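Local coordinates for putative epimerase (Burkholderia cenocepacia, PDB 4LW8), which is a putative NAD(P)-dependent epimerase of the epimerase/dehydratase family, probably interconverting sugar epimers for lipopolysaccharide O-antigen synthesis, at residues T306-D309 / E310-R313. Residues are numbered along the deposited sequence; the frame is centred on the assembly and turned at random.
Sequences TPLD and ETLR
Pro-307 accepts the first backbone hydrogen bond of this turn: Thr-311 N reaches Pro-307 O at 3.1 Å. That makes Pro-307 the N-cap residue of helix 308-321, the last modelled helix of this enzyme of the Rossmann-type NAD(P)-dependent epimerase/dehydratase family. The i to i+4 pattern continues with Leu-312 N on Leu-308 O at 2.8 Å and Arg-313 N on Asp-309 O at 3.0 Å.

Two waters add bridges, one from a backbone carbonyl to a hydroxyl, the other between two side chains. The first donates to both Thr-306 O and Thr-311 OG1, 2.8 Å from the latter, tying the residue before the cap to the first turn; the same hydroxyl also bonds to Asp-226. The other links Asp-309 OD1 to Arg-313 NE, meeting the guanidinium at its edge and in its plane, 2.7 Å from NE. With Asp-309 OD1 and Arg-313 NE 5.4 Å apart, the opposite charges are joined through water rather than by direct contact.

Glu-310, its CG anti to the backbone N (chi1 -178°) and its chain extended, runs back alongside Pro-307 toward Thr-306. Its carboxylate carbon CD is in van der Waals contact with the methyl Thr-306 CG2 at 3.7 Å, the two side chains crossing at about a right angle. The apolar contact is on the buried side, where Leu-308 CG meets Leu-312 CD1 one turn on at 4.0 Å.

Leu-308 rests on Phe-224 of strand 221-226, while Leu-312 packs on Met-263 and Ile-267 of helix 257-268. The helix thus lies against that strand and that helix, and the residue leading into it is tied to helix 227-240 by the bond from Thr-306 N to Asp-229.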
# COMPACT_ATOMS: atom_id res chain seq x y z
N THR A 306 1.63 24.96 21.21
CA THR A 306 0.48 25.60 21.82
C THR A 306 -0.14 24.60 22.78
O THR A 306 -0.41 23.46 22.40
CB THR A 306 -0.56 26.01 20.75
OG1 THR A 306 0.09 26.78 19.73
CG2 THR A 306 -1.72 26.79 21.34
N PRO A 307 -0.37 25.02 24.04
CA PRO A 307 -1.01 24.15 25.04
C PRO A 307 -2.39 23.73 24.58
O PRO A 307 -3.11 24.57 24.05
CB PRO A 307 -1.08 25.04 26.29
CG PRO A 307 -0.04 26.08 26.09
CD PRO A 307 0.01 26.33 24.60
N LEU A 308 -2.77 22.48 24.79
CA LEU A 308 -4.07 22.02 24.32
C LEU A 308 -5.22 22.82 24.95
O LEU A 308 -6.22 23.08 24.29
CB LEU A 308 -4.25 20.52 24.61
CG LEU A 308 -5.50 19.82 24.03
CD1 LEU A 308 -5.55 19.93 22.51
CD2 LEU A 308 -5.53 18.36 24.43
N ASP A 309 -5.08 23.24 26.20
CA ASP A 309 -6.19 23.96 26.83
C ASP A 309 -6.40 25.32 26.13
O ASP A 309 -7.53 25.82 26.04
CB ASP A 309 -5.97 24.13 28.34
CG ASP A 309 -4.96 25.20 28.66
OD1 ASP A 309 -5.38 26.33 28.99
OD2 ASP A 309 -3.75 24.90 28.60
N GLU A 310 -5.32 25.93 25.63
CA GLU A 310 -5.45 27.13 24.80
C GLU A 310 -6.18 26.80 23.48
O GLU A 310 -7.10 27.50 23.07
CB GLU A 310 -4.07 27.71 24.49
CG GLU A 310 -4.12 28.99 23.67
CD GLU A 310 -2.74 29.60 23.45
OE1 GLU A 310 -1.87 29.48 24.35
OE2 GLU A 310 -2.52 30.21 22.38
N THR A 311 -5.78 25.71 22.84
CA THR A 311 -6.45 25.24 21.64
C THR A 311 -7.95 25.04 21.88
O THR A 311 -8.79 25.47 21.08
CB THR A 311 -5.86 23.90 21.15
OG1 THR A 311 -4.45 24.05 20.92
CG2 THR A 311 -6.57 23.41 19.88
N LEU A 312 -8.28 24.38 22.99
CA LEU A 312 -9.67 24.07 23.28
C LEU A 312 -10.47 25.35 23.59
O LEU A 312 -11.63 25.46 23.20
CB LEU A 312 -9.76 23.08 24.44
CG LEU A 312 -9.29 21.65 24.15
CD1 LEU A 312 -9.14 20.84 25.44
CD2 LEU A 312 -10.24 20.96 23.19
N ARG A 313 -9.85 26.30 24.27
CA ARG A 313 -10.54 27.55 24.60
C ARG A 313 -10.81 28.33 23.32
O ARG A 313 -11.88 28.91 23.13
CB ARG A 313 -9.72 28.41 25.57
CG ARG A 313 -10.50 29.60 26.11
CD ARG A 313 -9.71 30.41 27.13
NE ARG A 313 -9.50 29.70 28.39
CZ ARG A 313 -10.40 29.63 29.38
NH1 ARG A 313 -11.58 30.22 29.25
NH2 ARG A 313 -10.11 28.97 30.49
O HOH W 1 -2.42 22.21 21.33
O HOH W 2 -7.22 28.31 28.36